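Local coordinates for protein putative cell surface hydrolase (Lactobacillus plantarum, PDB 3LP5) that is a putative cell-surface hydrolase of the alpha/beta-hydrolase clan, whose substrate is not known, at residues A[146-149]-A[150-154]; A[113-117]-A[118-122]. All coordinates share one frame; numbering follows the deposited sequence.

Contact 1: A[146-149]-A[150-154]; sequences TAKT and SMFKE
Thr149 OG1 is held from two directions: the backbone N of Phe152 donates to it at 3.2 Å, nearly straight at 166°, and the same hydroxyl makes a hydrogen bond with Asn139 OD1 in the loop that runs up to this segment. With chi1 at 60° the oxygen sits between its own backbone N and carbonyl carbon, and from there it reaches over the opening turn to an amide that has no carbonyl one full turn before it within the helix. The two bonds hold this rotation, in which CG2 lies beside the backbone N. The main chain of the same residue starts the regular pattern, since Lys153 N donates to Thr149 O at 2.9 Å.

Lys153 and Phe152 then receive the incoming loop on their side chains. The aliphatic part of Lys153 runs back past the start of the helix, and its CE comes within 3.2 Å of Lys148 O while staying 3.9 Å from Lys148 CB. Lys148 also leans its CG obliquely against the Phe152 ring, 3.8 Å from CD2, so its methylene groups serve as apolar padding for a buried aromatic. The two ammonium nitrogens, Lys148 NZ and Lys153 NZ, remain 5.8 Å apart, a spacing that probably costs little at an exposed surface. Deeper in the protein the Phe152 ring meets Tyr190 edge-to-face and packs on helix 191-195, while Met151 turns to helix 74-92.

A loop residue whose side-chain oxygen takes the amide three positions on is the classic threonine N-cap, which here opens helix 150-157 after strand 127-134 of an alpha/beta-hydrolase fold.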
loop_
_atom_site.group_PDB
_atom_site.type_symbol
_atom_site.label_atom_id
_atom_site.label_comp_id
_atom_site.label_asym_id
_atom_site.label_seq_id
_atom_site.Cartn_x
_atom_site.Cartn_y
_atom_site.Cartn_z
ATOM N N THR A 146 8.142 -5.239 22.259
ATOM C CA THR A 146 8.601 -6.620 22.359
ATOM C C THR A 146 7.445 -7.617 22.154
ATOM O O THR A 146 7.711 -8.738 21.832
ATOM C CB THR A 146 9.239 -6.979 23.738
ATOM O OG1 THR A 146 8.262 -6.754 24.743
ATOM C CG2 THR A 146 10.515 -6.213 24.078
ATOM N N ALA A 147 6.200 -7.253 22.432
ATOM C CA ALA A 147 5.105 -8.235 22.332
ATOM C C ALA A 147 4.653 -8.430 20.879
ATOM O O ALA A 147 4.666 -7.515 20.088
ATOM C CB ALA A 147 3.898 -7.872 23.281
ATOM N N LYS A 148 4.352 -9.650 20.489
ATOM C CA LYS A 148 4.022 -9.877 19.075
ATOM C C LYS A 148 2.553 -10.206 19.014
ATOM O O LYS A 148 2.110 -11.196 19.617
ATOM C CB LYS A 148 4.807 -11.040 18.488
ATOM C CG LYS A 148 6.337 -10.804 18.366
ATOM C CD LYS A 148 7.083 -12.113 17.997
ATOM C CE LYS A 148 7.389 -12.979 19.267
ATOM N NZ LYS A 148 7.710 -14.423 18.944
ATOM N N THR A 149 1.787 -9.364 18.336
ATOM C CA THR A 149 0.399 -9.708 18.087
ATOM C C THR A 149 0.304 -10.913 17.142
ATOM O O THR A 149 1.250 -11.299 16.429
ATOM C CB THR A 149 -0.408 -8.520 17.510
ATOM O OG1 THR A 149 0.174 -8.109 16.266
ATOM C CG2 THR A 149 -0.440 -7.350 18.491
ATOM N N SER A 150 -0.873 -11.520 17.164
ATOM C CA SER A 150 -1.203 -12.638 16.311
ATOM C C SER A 150 -1.043 -12.224 14.831
ATOM O O SER A 150 -0.506 -12.999 14.025
ATOM C CB SER A 150 -2.648 -13.077 16.597
ATOM O OG SER A 150 -2.834 -14.331 15.983
ATOM N N MET A 151 -1.528 -11.018 14.498
ATOM C CA MET A 151 -1.339 -10.424 13.167
ATOM C C MET A 151 0.129 -10.403 12.780
ATOM O O MET A 151 0.499 -10.937 11.749
ATOM C CB MET A 151 -1.953 -8.990 13.060
ATOM C CG MET A 151 -1.818 -8.296 11.660
ATOM S SD MET A 151 -3.088 -8.930 10.503
ATOM C CE MET A 151 -2.326 -10.342 9.737
ATOM N N PHE A 152 0.972 -9.805 13.611
ATOM C CA PHE A 152 2.368 -9.722 13.238
ATOM C C PHE A 152 2.987 -11.145 13.147
ATOM O O PHE A 152 3.813 -11.399 12.292
ATOM C CB PHE A 152 3.148 -8.961 14.306
ATOM C CG PHE A 152 4.642 -8.950 14.040
ATOM C CD1 PHE A 152 5.172 -8.172 13.015
ATOM C CD2 PHE A 152 5.491 -9.785 14.765
ATOM C CE1 PHE A 152 6.547 -8.158 12.749
ATOM C CE2 PHE A 152 6.859 -9.798 14.496
ATOM C CZ PHE A 152 7.386 -8.970 13.468
ATOM N N LYS A 153 2.575 -12.057 14.012
ATOM C CA LYS A 153 3.113 -13.455 14.000
ATOM C C LYS A 153 2.875 -14.077 12.627
ATOM O O LYS A 153 3.766 -14.740 12.102
ATOM C CB LYS A 153 2.462 -14.304 15.102
ATOM C CG LYS A 153 3.064 -13.965 16.513
ATOM C CD LYS A 153 2.439 -14.866 17.624
ATOM C CE LYS A 153 2.717 -14.322 19.023
ATOM N NZ LYS A 153 2.023 -15.161 20.072
ATOM N N GLU A 154 1.717 -13.807 12.026
ATOM C CA GLU A 154 1.410 -14.387 10.744
ATOM C C GLU A 154 2.224 -13.684 9.650
ATOM O O GLU A 154 2.811 -14.356 8.838
ATOM C CB GLU A 154 -0.102 -14.311 10.444
ATOM C CG GLU A 154 -0.471 -14.906 9.057
ATOM C CD GLU A 154 -1.928 -14.749 8.632
ATOM O OE1 GLU A 154 -2.659 -13.806 9.064
ATOM O OE2 GLU A 154 -2.344 -15.536 7.786
#

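Contact 2: A[113-117]-A[118-122]; sequences TLFLE and RYLKE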
loop_
_atom_site.group_PDB
_atom_site.type_symbol
_atom_site.label_atom_id
_atom_site.label_comp_id
_atom_site.label_asym_id
_atom_site.label_seq_id
_atom_site.Cartn_x
_atom_site.Cartn_y
_atom_site.Cartn_z
ATOM N N THR A 113 0.798 -7.035 2.147
ATOM C CA THR A 113 1.947 -7.858 2.547
ATOM C C THR A 113 1.614 -9.340 2.577
ATOM O O THR A 113 2.427 -10.196 2.231
ATOM C CB THR A 113 2.502 -7.443 3.972
ATOM O OG1 THR A 113 2.909 -6.067 3.929
ATOM C CG2 THR A 113 3.709 -8.258 4.331
ATOM N N LEU A 114 0.459 -9.650 3.148
ATOM C CA LEU A 114 0.050 -11.007 3.326
ATOM C C LEU A 114 -0.176 -11.616 1.901
ATOM O O LEU A 114 0.253 -12.730 1.613
ATOM C CB LEU A 114 -1.208 -11.045 4.233
ATOM C CG LEU A 114 -1.651 -12.441 4.664
ATOM C CD1 LEU A 114 -0.554 -13.161 5.437
ATOM C CD2 LEU A 114 -2.963 -12.372 5.499
ATOM N N PHE A 115 -0.844 -10.878 1.024
ATOM C CA PHE A 115 -1.030 -11.322 -0.366
ATOM C C PHE A 115 0.341 -11.633 -1.008
ATOM O O PHE A 115 0.481 -12.682 -1.654
ATOM C CB PHE A 115 -1.755 -10.251 -1.168
ATOM C CG PHE A 115 -1.691 -10.462 -2.656
ATOM C CD1 PHE A 115 -2.587 -11.317 -3.283
ATOM C CD2 PHE A 115 -0.707 -9.849 -3.411
ATOM C CE1 PHE A 115 -2.512 -11.553 -4.664
ATOM C CE2 PHE A 115 -0.596 -10.119 -4.792
ATOM C CZ PHE A 115 -1.504 -10.952 -5.395
ATOM N N LEU A 116 1.349 -10.745 -0.795
ATOM C CA LEU A 116 2.631 -10.940 -1.464
ATOM C C LEU A 116 3.378 -12.153 -0.917
ATOM O O LEU A 116 4.039 -12.864 -1.674
ATOM C CB LEU A 116 3.515 -9.718 -1.404
ATOM C CG LEU A 116 2.898 -8.488 -2.078
ATOM C CD1 LEU A 116 3.766 -7.324 -1.657
ATOM C CD2 LEU A 116 2.825 -8.614 -3.645
ATOM N N GLU A 117 3.218 -12.411 0.382
ATOM C CA GLU A 117 3.923 -13.523 1.041
ATOM C C GLU A 117 3.310 -14.867 0.645
ATOM O O GLU A 117 4.051 -15.837 0.519
ATOM C CB GLU A 117 3.791 -13.448 2.576
ATOM C CG GLU A 117 4.542 -12.319 3.172
ATOM C CD GLU A 117 4.323 -12.202 4.659
ATOM O OE1 GLU A 117 3.277 -12.611 5.137
ATOM O OE2 GLU A 117 5.209 -11.720 5.364
ATOM N N ARG A 118 1.969 -14.912 0.501
ATOM C CA ARG A 118 1.228 -16.176 0.356
ATOM C C ARG A 118 0.597 -16.450 -1.010
ATOM O O ARG A 118 0.509 -17.627 -1.429
ATOM C CB ARG A 118 0.157 -16.264 1.439
ATOM C CG ARG A 118 0.741 -16.148 2.845
ATOM C CD ARG A 118 -0.280 -16.575 3.851
ATOM N NE ARG A 118 -0.216 -18.030 4.022
ATOM C CZ ARG A 118 -0.943 -18.717 4.901
ATOM N NH1 ARG A 118 -1.798 -18.058 5.677
ATOM N NH2 ARG A 118 -0.795 -20.059 5.019
ATOM N N TYR A 119 0.159 -15.390 -1.710
ATOM C CA TYR A 119 -0.755 -15.602 -2.836
ATOM C C TYR A 119 -0.221 -15.141 -4.174
ATOM O O TYR A 119 -0.679 -15.598 -5.228
ATOM C CB TYR A 119 -2.103 -14.916 -2.543
ATOM C CG TYR A 119 -2.742 -15.410 -1.261
ATOM C CD1 TYR A 119 -2.714 -16.757 -0.937
ATOM C CD2 TYR A 119 -3.369 -14.500 -0.358
ATOM C CE1 TYR A 119 -3.266 -17.215 0.280
ATOM C CE2 TYR A 119 -3.930 -14.959 0.831
ATOM C CZ TYR A 119 -3.881 -16.307 1.123
ATOM O OH TYR A 119 -4.487 -16.784 2.250
ATOM N N LEU A 120 0.729 -14.228 -4.168
ATOM C CA LEU A 120 1.241 -13.765 -5.482
ATOM C C LEU A 120 1.899 -14.914 -6.306
ATOM O O LEU A 120 1.737 -14.960 -7.551
ATOM C CB LEU A 120 2.178 -12.549 -5.333
ATOM C CG LEU A 120 2.892 -12.120 -6.624
ATOM C CD1 LEU A 120 1.888 -11.534 -7.593
ATOM C CD2 LEU A 120 4.050 -11.165 -6.373
ATOM N N LYS A 121 2.614 -15.828 -5.643
ATOM C CA LYS A 121 3.152 -17.036 -6.326
ATOM C C LYS A 121 2.088 -17.821 -7.135
ATOM O O LYS A 121 2.463 -18.672 -7.886
ATOM C CB LYS A 121 3.804 -17.991 -5.329
ATOM C CG LYS A 121 2.782 -18.643 -4.370
ATOM C CD LYS A 121 3.513 -19.561 -3.414
ATOM C CE LYS A 121 2.845 -19.670 -2.044
ATOM N NZ LYS A 121 3.209 -21.009 -1.561
ATOM N N GLU A 122 0.785 -17.546 -6.987
ATOM C CA GLU A 122 -0.227 -18.261 -7.783
ATOM C C GLU A 122 -0.347 -17.677 -9.163
ATOM O O GLU A 122 -0.936 -18.325 -10.014
ATOM C CB GLU A 122 -1.633 -18.265 -7.133
ATOM C CG GLU A 122 -1.707 -18.989 -5.767
ATOM C CD GLU A 122 -3.058 -18.829 -5.037
ATOM O OE1 GLU A 122 -4.094 -18.464 -5.648
ATOM O OE2 GLU A 122 -3.080 -19.101 -3.821
HETATM O O HOH W 1 3.593 -15.455 -3.077
#
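Leu114 lies alongside Arg118, its CD1 3.8 Å from Arg118 CD, while its carbonyl O accepts from Arg118 N at 3.0 Å, a regular helical bond. The arginine's guanidinium group continues outward to a cation-pi contact with Tyr158. Phe115 O accepts twice, from Tyr119 N at 2.7 Å in the helical i+4 way and from Leu120 N at 3.0 Å one residue further on, the two amides arriving from opposite faces of the carbonyl plane. This is the unwinding end of helix 107-118, which in an alpha/beta hydrolase follows the probable nucleophile elbow, and it passes into a short 3-10 turn. The Phe115 ring, swung opposite its own amide nitrogen (chi1 166°), reaches forward under that turn, with CD1 3.7 Å from Tyr119 CB, CE2 equally near Leu120 CB, and Leu120 N above one face toward the rim. With an alanine at Phe115, Tyr119 CB and Leu120 CB would probably lose their apolar support, as would Phe88 of helix 74-92. Leu116 points the same way as Leu120, methyl CD2 beside methyl CD2 at 3.9 Å, and a water bridges Leu116 O to Lys121 N. The Glu117 side chain touches Leu155 of helix 150-157 and Arg159.

In the fold
Contacts 1 and 2 are opposite ends of two neighbouring helices: contact 1 begins helix 150-157, and contact 2 closes helix 107-118, with strand 127-134 between them in sequence. Contact 2 is largely buried and relies on apolar side chains together with a doubly used carbonyl, whereas contact 1 lies nearer the surface, where a hydroxyl does the capping and a lysine's aliphatic part rests against an aromatic. Both send side chains to helix 74-92 and helix 191-195. They also touch directly: Glu154 OE2 of contact 1 forms a long, weak salt bridge with Arg118 NH1 of contact 2, at 3.3 Å, and packs near Leu114 CD1, a direct but weak link between the two helices.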